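PDB 5FQ8: outer membrane protein Omp121, which probably takes up nutrients across the outer membrane of Bacteroides thetaiotaomicron as a TonB-dependent receptor. Local coordinates for residues 227-230 with 231-234; 436-439 with 440-443; 940-943 with 944-948. All coordinates share one frame; numbering follows the deposited sequence.

Contact 1 of 3, residues 227-230 with 231-234; sequences NVYN and NSQK
Tyr229 and Ser232 close a tight beta hairpin by a type I' turn. The hairpin joins strand 227-229 to strand 232-237, and Asn230 and Asn231 form its bend. Both asparagines have positive phi and psi, a left-handed backbone that asparagine adopts more readily than most residues.

Tyr229 N donates to Ser232 O at 2.8 Å, with an N-H...O angle of 154°. Tyr229 O takes two donors from the same serine. Ser232 N lies 2.9 Å from Tyr229 O, well above the carbonyl plane, and the bond is bent to 131°. Ser232 OG reaches Tyr229 O at 2.6 Å and meets it almost end-on. With chi1 at 78°, OG sits between its own backbone N and carbonyl carbon, which turns it to the tyrosine carbonyl. The hydroxyl also lies near the plane of the Tyr229 ring, at its edge.

Val228 and Gln233 meet on the other face of the hairpin. CG1 of Val228 is 3.3 Å from Ser232 O. Its CG2 points instead at the amide end of Gln233, 4.0 Å from Gln233 CD. The Gln233 chain is extended, and its CG passes 3.4 Å from Asn227 O. Its NE2 is bonded to Glu208 and to Gly226 O.

Strand 222-225 flanks strand 232-237, and Lys234 forms a salt bridge with Asp351. Ser232, Gln233 and Lys234 also pair with an antiparallel strand in the chain of the lipoprotein BT_2262, so the sheet continues into that subunit.

The turn is thus held mainly by polar bonds, and Val228 lies against a carbonyl oxygen and the amide end of Gln233. The serine hydroxyl gives Tyr229 O a second donor beside the bent backbone bond, which is likely to steady the tyrosine carbonyl.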
ATOM      1  N   ASN B 227     -17.894   7.978 -32.570  1.00 28.41           N
ATOM      2  CA  ASN B 227     -16.586   8.372 -33.053  1.00 28.64           C
ATOM      3  C   ASN B 227     -16.346   7.827 -34.449  1.00 29.34           C
ATOM      4  O   ASN B 227     -17.206   7.190 -35.061  1.00 29.48           O
ATOM      5  CB  ASN B 227     -15.506   7.897 -32.099  1.00 28.26           C
ATOM      6  CG  ASN B 227     -15.191   8.914 -31.050  1.00 31.32           C
ATOM      7  OD1 ASN B 227     -14.958  10.078 -31.353  1.00 28.06           O
ATOM      8  ND2 ASN B 227     -15.194   8.492 -29.803  1.00 32.70           N
ATOM      9  N   VAL B 228     -15.159   8.109 -34.969  1.00 29.50           N
ATOM     10  CA  VAL B 228     -14.764   7.679 -36.298  1.00 30.12           C
ATOM     11  C   VAL B 228     -13.607   6.719 -36.142  1.00 30.09           C
ATOM     12  O   VAL B 228     -12.617   7.047 -35.489  1.00 51.94           O
ATOM     13  CB  VAL B 228     -14.371   8.868 -37.190  1.00 30.58           C
ATOM     14  CG1 VAL B 228     -14.094   8.385 -38.585  1.00 31.27           C
ATOM     15  CG2 VAL B 228     -15.466   9.894 -37.208  1.00 30.59           C
ATOM     16  N   TYR B 229     -13.736   5.535 -36.713  1.00 30.36           N
ATOM     17  CA  TYR B 229     -12.709   4.512 -36.617  1.00 30.41           C
ATOM     18  C   TYR B 229     -12.325   4.097 -38.022  1.00 36.66           C
ATOM     19  O   TYR B 229     -13.181   3.658 -38.794  1.00 31.47           O
ATOM     20  CB  TYR B 229     -13.195   3.307 -35.812  1.00 30.04           C
ATOM     21  CG  TYR B 229     -12.323   2.075 -35.916  1.00 30.22           C
ATOM     22  CD1 TYR B 229     -12.530   1.136 -36.918  1.00 30.75           C
ATOM     23  CD2 TYR B 229     -11.311   1.838 -34.997  1.00 29.89           C
ATOM     24  CE1 TYR B 229     -11.744   0.013 -37.011  1.00 30.95           C
ATOM     25  CE2 TYR B 229     -10.526   0.717 -35.081  1.00 30.09           C
ATOM     26  CZ  TYR B 229     -10.744  -0.197 -36.089  1.00 30.62           C
ATOM     27  OH  TYR B 229      -9.952  -1.323 -36.172  1.00 30.86           O
ATOM     28  N   ASN B 230     -11.042   4.225 -38.339  1.00 34.89           N
ATOM     29  CA  ASN B 230     -10.497   3.772 -39.609  1.00 36.17           C
ATOM     30  C   ASN B 230     -11.270   4.384 -40.767  1.00 32.63           C
ATOM     31  O   ASN B 230     -11.635   3.708 -41.731  1.00 33.14           O
ATOM     32  CB  ASN B 230     -10.506   2.250 -39.691  1.00 42.84           C
ATOM     33  CG  ASN B 230      -9.576   1.725 -40.752  1.00 51.05           C
ATOM     34  OD1 ASN B 230      -9.268   2.417 -41.722  1.00 49.28           O
ATOM     35  ND2 ASN B 230      -9.111   0.502 -40.574  1.00 62.02           N
ATOM     36  N   ASN B 231     -11.545   5.683 -40.642  1.00 32.50           N
ATOM     37  CA  ASN B 231     -12.193   6.450 -41.692  1.00 33.00           C
ATOM     38  C   ASN B 231     -13.613   5.951 -41.938  1.00 33.03           C
ATOM     39  O   ASN B 231     -14.140   6.032 -43.048  1.00 33.62           O
ATOM     40  CB  ASN B 231     -11.359   6.407 -42.971  1.00 39.71           C
ATOM     41  CG  ASN B 231     -11.458   7.663 -43.758  1.00 42.36           C
ATOM     42  OD1 ASN B 231     -11.729   8.728 -43.212  1.00 46.15           O
ATOM     43  ND2 ASN B 231     -11.243   7.559 -45.057  1.00 49.27           N
ATOM     44  N   SER B 232     -14.240   5.422 -40.896  1.00 35.17           N
ATOM     45  CA  SER B 232     -15.597   4.921 -40.981  1.00 32.44           C
ATOM     46  C   SER B 232     -16.343   5.343 -39.732  1.00 36.45           C
ATOM     47  O   SER B 232     -15.747   5.533 -38.672  1.00 40.34           O
ATOM     48  CB  SER B 232     -15.629   3.407 -41.116  1.00 32.57           C
ATOM     49  OG  SER B 232     -15.401   2.792 -39.863  1.00 31.95           O
ATOM     50  N   GLN B 233     -17.655   5.489 -39.867  1.00 34.64           N
ATOM     51  CA  GLN B 233     -18.492   5.939 -38.770  1.00 32.97           C
ATOM     52  C   GLN B 233     -19.835   5.232 -38.867  1.00 31.30           C
ATOM     53  O   GLN B 233     -20.239   4.780 -39.938  1.00 31.86           O
ATOM     54  CB  GLN B 233     -18.649   7.453 -38.817  1.00 31.25           C
ATOM     55  CG  GLN B 233     -19.217   8.092 -37.592  1.00 30.67           C
ATOM     56  CD  GLN B 233     -19.369   9.569 -37.788  1.00 30.81           C
ATOM     57  OE1 GLN B 233     -19.169  10.068 -38.887  1.00 31.37           O
ATOM     58  NE2 GLN B 233     -19.706  10.285 -36.729  1.00 30.35           N
ATOM     59  N   LYS B 234     -20.525   5.123 -37.738  1.00 30.76           N
ATOM     60  CA  LYS B 234     -21.832   4.481 -37.742  1.00 34.53           C
ATOM     61  C   LYS B 234     -22.923   5.474 -38.119  1.00 31.04           C
ATOM     62  O   LYS B 234     -22.849   6.665 -37.812  1.00 30.88           O
ATOM     63  CB  LYS B 234     -22.148   3.847 -36.389  1.00 39.61           C
ATOM     64  CG  LYS B 234     -21.589   2.451 -36.227  1.00 36.23           C
ATOM     65  CD  LYS B 234     -21.901   1.873 -34.869  1.00 34.97           C
ATOM     66  CE  LYS B 234     -21.365   0.467 -34.724  1.00 40.73           C
ATOM     67  NZ  LYS B 234     -21.806  -0.158 -33.452  1.00 29.12           N
TER

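Contact 2 of 3, residues 436-439 with 440-443; sequences SSSP and FSGE
This is a local turn contact, Ser438 with Phe440 and Ser441, in the loop between helix 420-424 and strand 446-469. Ser438 to Ser441 form a type I beta turn. Ser441 N donates to Ser438 O at 3.1 Å. Ser441 OG adds a second bond to Ser438 O at 2.8 Å. Both donors approach from the same face of the carbonyl plane, the hydroxyl less tilted from it than the amide.

Ser438 OG in turn accepts from Phe440 N at 3.2 Å in a nearly straight bond of 170°, which makes an ST turn. The hydroxyl can do this because it stands opposite its own backbone N (chi1 168°), beside the carbonyl carbon, where the chain goes on to Phe440. It is also bonded to Asn430 O and Gly431 N, so one serine ties two parts of the loop together.

Pro439 and Phe440 lie side by side. Pro439 CG rests over one face of the Phe440 ring, toward its rim, 4.1 Å from CE1 of that ring. Further on, Glu443 CG passes 3.4 Å from Pro439 O.

Phe440 packs on Leu420 and Tyr424 of helix 420-424. Glu443 bonds through its backbone to Tyr421 of that helix and forms a salt bridge with Lys417 at the end of strand 398-417.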
ATOM      1  N   SER B 436      -6.516  17.082 -22.277  1.00 26.47           N
ATOM      2  CA  SER B 436      -6.687  17.035 -20.837  1.00 26.07           C
ATOM      3  C   SER B 436      -8.104  16.681 -20.452  1.00 25.75           C
ATOM      4  O   SER B 436      -8.349  16.361 -19.288  1.00 25.39           O
ATOM      5  CB  SER B 436      -6.314  18.367 -20.213  1.00 26.18           C
ATOM      6  OG  SER B 436      -5.935  19.289 -21.213  1.00 31.44           O
ATOM      7  N   SER B 437      -9.038  16.742 -21.395  1.00 25.90           N
ATOM      8  CA  SER B 437     -10.428  16.433 -21.121  1.00 38.91           C
ATOM      9  C   SER B 437     -10.782  14.993 -21.456  1.00 25.51           C
ATOM     10  O   SER B 437     -11.945  14.704 -21.736  1.00 34.33           O
ATOM     11  CB  SER B 437     -11.335  17.400 -21.880  1.00 30.45           C
ATOM     12  OG  SER B 437     -11.561  18.568 -21.121  1.00 31.88           O
ATOM     13  N   SER B 438      -9.822  14.097 -21.433  1.00 25.47           N
ATOM     14  CA  SER B 438     -10.115  12.710 -21.752  1.00 27.65           C
ATOM     15  C   SER B 438     -10.473  11.950 -20.493  1.00 25.08           C
ATOM     16  O   SER B 438      -9.858  12.165 -19.453  1.00 29.94           O
ATOM     17  CB  SER B 438      -8.927  12.027 -22.401  1.00 32.00           C
ATOM     18  OG  SER B 438      -9.157  10.629 -22.435  1.00 31.40           O
ATOM     19  N   PRO B 439     -11.449  11.045 -20.568  1.00 24.82           N
ATOM     20  CA  PRO B 439     -11.815  10.266 -19.388  1.00 24.46           C
ATOM     21  C   PRO B 439     -10.698   9.398 -18.883  1.00 24.37           C
ATOM     22  O   PRO B 439     -10.831   8.836 -17.795  1.00 24.09           O
ATOM     23  CB  PRO B 439     -12.995   9.426 -19.884  1.00 24.45           C
ATOM     24  CG  PRO B 439     -12.889   9.423 -21.343  1.00 24.83           C
ATOM     25  CD  PRO B 439     -12.351  10.764 -21.684  1.00 25.03           C
ATOM     26  N   PHE B 440      -9.594   9.292 -19.612  1.00 30.09           N
ATOM     27  CA  PHE B 440      -8.458   8.480 -19.205  1.00 24.61           C
ATOM     28  C   PHE B 440      -7.399   9.260 -18.432  1.00 24.59           C
ATOM     29  O   PHE B 440      -6.325   8.715 -18.183  1.00 24.65           O
ATOM     30  CB  PHE B 440      -7.796   7.835 -20.422  1.00 24.96           C
ATOM     31  CG  PHE B 440      -8.753   7.181 -21.357  1.00 25.08           C
ATOM     32  CD1 PHE B 440      -9.859   6.515 -20.890  1.00 24.84           C
ATOM     33  CD2 PHE B 440      -8.536   7.234 -22.717  1.00 25.48           C
ATOM     34  CE1 PHE B 440     -10.727   5.930 -21.747  1.00 24.98           C
ATOM     35  CE2 PHE B 440      -9.399   6.641 -23.582  1.00 25.63           C
ATOM     36  CZ  PHE B 440     -10.502   5.989 -23.099  1.00 25.38           C
ATOM     37  N   SER B 441      -7.652  10.511 -18.059  1.00 24.55           N
ATOM     38  CA  SER B 441      -6.665  11.259 -17.295  1.00 42.18           C
ATOM     39  C   SER B 441      -7.166  11.696 -15.938  1.00 47.74           C
ATOM     40  O   SER B 441      -8.222  12.300 -15.833  1.00 51.11           O
ATOM     41  CB  SER B 441      -6.225  12.486 -18.074  1.00 32.64           C
ATOM     42  OG  SER B 441      -7.132  12.745 -19.122  1.00 34.29           O
ATOM     43  N   GLY B 442      -6.408  11.403 -14.888  1.00 39.30           N
ATOM     44  CA  GLY B 442      -5.225  10.583 -14.978  1.00 36.71           C
ATOM     45  C   GLY B 442      -5.602   9.244 -14.402  1.00 39.77           C
ATOM     46  O   GLY B 442      -5.356   8.945 -13.246  1.00 43.35           O
ATOM     47  N   GLU B 443      -6.268   8.450 -15.214  1.00 24.04           N
ATOM     48  CA  GLU B 443      -6.730   7.142 -14.782  1.00 23.85           C
ATOM     49  C   GLU B 443      -5.604   6.172 -15.088  1.00 24.05           C
ATOM     50  O   GLU B 443      -5.520   5.592 -16.166  1.00 27.19           O
ATOM     51  CB  GLU B 443      -8.036   6.779 -15.479  1.00 23.82           C
ATOM     52  CG  GLU B 443      -9.225   7.588 -15.031  1.00 23.63           C
ATOM     53  CD  GLU B 443      -9.681   7.245 -13.640  1.00 23.34           C
ATOM     54  OE1 GLU B 443      -9.470   6.097 -13.231  1.00 23.51           O
ATOM     55  OE2 GLU B 443     -10.234   8.123 -12.950  1.00 23.22           O
TER

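Contact 3 of 3, residues 940-943 with 944-948; sequences VWTP and SSNTF
Thr942 has chi1 at 54°, which brings OG1 round toward Asn946, while CG2 lies on the side of its own backbone N. The Asn946 side chain extends away from its backbone N (chi1 167°) and crosses the threonine at an angle. Thr942 OG1 donates to Asn946 O at 2.8 Å, tilted only slightly from the carbonyl plane. Thr942 CG2 touches Asn946 ND2 at 3.8 Å. The threonine hydroxyl is also bonded to Arg190 NH2.

Thr942 comes just before a type I beta turn, Pro943 to Asn946, and Asn946 is its last residue. Here strand 928-941 of the barrel gives way to a loop. The turn bond runs from Asn946 N to Pro943 O, 3.0 Å long.

Asn946 OD1 then accepts from Phe948 N at 2.9 Å. That bond is nearly straight, 170°, and it forms an Asx turn. Ile949 N is a second donor to the same oxygen. With an alanine in place of Asn946 the amide is lost, which would probably leave the backbone N of Phe948 and of Ile949 without this acceptor and the loop less firmly turned. Phe948 packs on Lys834 and Tyr838 of helix 832-839.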
ATOM      1  N   VAL B 940     -44.169  -0.125  -6.635  1.00 31.61           N
ATOM      2  CA  VAL B 940     -44.017   1.060  -5.800  1.00 26.94           C
ATOM      3  C   VAL B 940     -44.790   2.203  -6.436  1.00 27.21           C
ATOM      4  O   VAL B 940     -44.755   2.382  -7.655  1.00 27.26           O
ATOM      5  CB  VAL B 940     -42.533   1.408  -5.588  1.00 26.42           C
ATOM      6  CG1 VAL B 940     -41.877   1.681  -6.904  1.00 26.26           C
ATOM      7  CG2 VAL B 940     -42.386   2.550  -4.628  1.00 26.34           C
ATOM      8  N   TRP B 941     -45.535   2.932  -5.614  1.00 27.45           N
ATOM      9  CA  TRP B 941     -46.335   4.067  -6.050  1.00 27.76           C
ATOM     10  C   TRP B 941     -45.797   5.314  -5.374  1.00 27.58           C
ATOM     11  O   TRP B 941     -45.746   5.380  -4.143  1.00 27.54           O
ATOM     12  CB  TRP B 941     -47.816   3.887  -5.700  1.00 53.81           C
ATOM     13  CG  TRP B 941     -48.546   2.817  -6.444  1.00 38.26           C
ATOM     14  CD1 TRP B 941     -49.174   2.934  -7.647  1.00 34.42           C
ATOM     15  CD2 TRP B 941     -48.746   1.473  -6.018  1.00 38.33           C
ATOM     16  NE1 TRP B 941     -49.742   1.741  -8.000  1.00 32.88           N
ATOM     17  CE2 TRP B 941     -49.495   0.826  -7.013  1.00 34.26           C
ATOM     18  CE3 TRP B 941     -48.361   0.751  -4.892  1.00 39.98           C
ATOM     19  CZ2 TRP B 941     -49.863  -0.510  -6.915  1.00 40.59           C
ATOM     20  CZ3 TRP B 941     -48.730  -0.576  -4.797  1.00 41.29           C
ATOM     21  CH2 TRP B 941     -49.469  -1.192  -5.803  1.00 41.25           C
ATOM     22  N   THR B 942     -45.414   6.296  -6.170  1.00 27.50           N
ATOM     23  CA  THR B 942     -44.888   7.550  -5.665  1.00 27.36           C
ATOM     24  C   THR B 942     -45.765   8.701  -6.120  1.00 27.77           C
ATOM     25  O   THR B 942     -46.477   8.584  -7.120  1.00 30.16           O
ATOM     26  CB  THR B 942     -43.454   7.778  -6.152  1.00 26.89           C
ATOM     27  OG1 THR B 942     -43.409   7.667  -7.581  1.00 26.92           O
ATOM     28  CG2 THR B 942     -42.545   6.757  -5.531  1.00 26.50           C
ATOM     29  N   PRO B 943     -45.748   9.819  -5.400  1.00 27.85           N
ATOM     30  CA  PRO B 943     -46.481  11.002  -5.839  1.00 28.47           C
ATOM     31  C   PRO B 943     -46.086  11.453  -7.232  1.00 28.20           C
ATOM     32  O   PRO B 943     -45.002  11.157  -7.726  1.00 42.12           O
ATOM     33  CB  PRO B 943     -46.095  12.050  -4.796  1.00 28.22           C
ATOM     34  CG  PRO B 943     -45.872  11.271  -3.582  1.00 28.04           C
ATOM     35  CD  PRO B 943     -45.252   9.978  -4.027  1.00 27.67           C
ATOM     36  N   SER B 944     -46.997  12.198  -7.854  1.00 33.23           N
ATOM     37  CA  SER B 944     -46.836  12.766  -9.186  1.00 30.11           C
ATOM     38  C   SER B 944     -45.444  13.331  -9.448  1.00 29.42           C
ATOM     39  O   SER B 944     -44.906  13.201 -10.551  1.00 28.20           O
ATOM     40  CB  SER B 944     -47.876  13.865  -9.384  1.00 29.33           C
ATOM     41  OG  SER B 944     -47.644  14.582 -10.574  1.00 29.44           O
ATOM     42  N   SER B 945     -44.849  13.947  -8.430  1.00 30.51           N
ATOM     43  CA  SER B 945     -43.650  14.742  -8.629  1.00 27.85           C
ATOM     44  C   SER B 945     -42.385  13.909  -8.694  1.00 40.80           C
ATOM     45  O   SER B 945     -41.337  14.421  -9.094  1.00 42.58           O
ATOM     46  CB  SER B 945     -43.522  15.735  -7.498  1.00 27.92           C
ATOM     47  OG  SER B 945     -43.462  15.047  -6.273  1.00 27.74           O
ATOM     48  N   ASN B 946     -42.440  12.665  -8.288  1.00 42.94           N
ATOM     49  CA  ASN B 946     -41.279  11.795  -8.276  1.00 26.64           C
ATOM     50  C   ASN B 946     -41.530  10.728  -9.321  1.00 26.67           C
ATOM     51  O   ASN B 946     -42.301   9.798  -9.097  1.00 26.81           O
ATOM     52  CB  ASN B 946     -41.075  11.207  -6.890  1.00 26.44           C
ATOM     53  CG  ASN B 946     -40.088  10.079  -6.871  1.00 26.02           C
ATOM     54  OD1 ASN B 946     -39.497   9.722  -7.877  1.00 25.86           O
ATOM     55  ND2 ASN B 946     -39.901   9.506  -5.704  1.00 30.47           N
ATOM     56  N   THR B 947     -40.888  10.867 -10.463  1.00 26.57           N
ATOM     57  CA  THR B 947     -40.925   9.838 -11.481  1.00 26.59           C
ATOM     58  C   THR B 947     -39.557   9.225 -11.669  1.00 26.15           C
ATOM     59  O   THR B 947     -39.221   8.781 -12.766  1.00 26.15           O
ATOM     60  CB  THR B 947     -41.411  10.403 -12.805  1.00 26.94           C
ATOM     61  OG1 THR B 947     -40.557  11.479 -13.173  1.00 26.83           O
ATOM     62  CG2 THR B 947     -42.820  10.910 -12.685  1.00 27.43           C
ATOM     63  N   PHE B 948     -38.752   9.213 -10.615  1.00 25.81           N
ATOM     64  CA  PHE B 948     -37.341   8.925 -10.787  1.00 25.42           C
ATOM     65  C   PHE B 948     -36.865   7.707 -10.019  1.00 25.15           C
ATOM     66  O   PHE B 948     -36.227   6.837 -10.611  1.00 25.00           O
ATOM     67  CB  PHE B 948     -36.515  10.163 -10.402  1.00 25.28           C
ATOM     68  CG  PHE B 948     -37.034  11.425 -10.989  1.00 26.02           C
ATOM     69  CD1 PHE B 948     -37.050  11.609 -12.353  1.00 28.66           C
ATOM     70  CD2 PHE B 948     -37.536  12.409 -10.183  1.00 25.76           C
ATOM     71  CE1 PHE B 948     -37.547  12.749 -12.890  1.00 26.09           C
ATOM     72  CE2 PHE B 948     -38.035  13.543 -10.716  1.00 26.77           C
ATOM     73  CZ  PHE B 948     -38.036  13.724 -12.073  1.00 26.25           C
TER

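In the fold
All three contacts are local turns, and none belongs to a large apolar core. Contacts 1 and 2 are partly buried, whereas contact 3 is a surface contact. Contact 1 is a hairpin in a small sheet, and contact 2 is a loop turn beside a helix. Contact 3 ends a strand of the barrel. No two hold the same elements. Contacts 1 and 2 are neighbours without touching, about 9 Å apart at their nearest atoms, yet Asn430 bonds to both. Contact 3 is about 28 Å from contact 1 and 25 Å from contact 2, nearest atom to nearest atom. Serine hydroxyls reinforce the first two turns. Contact 3 instead uses a threonine hydroxyl and an asparagine amide.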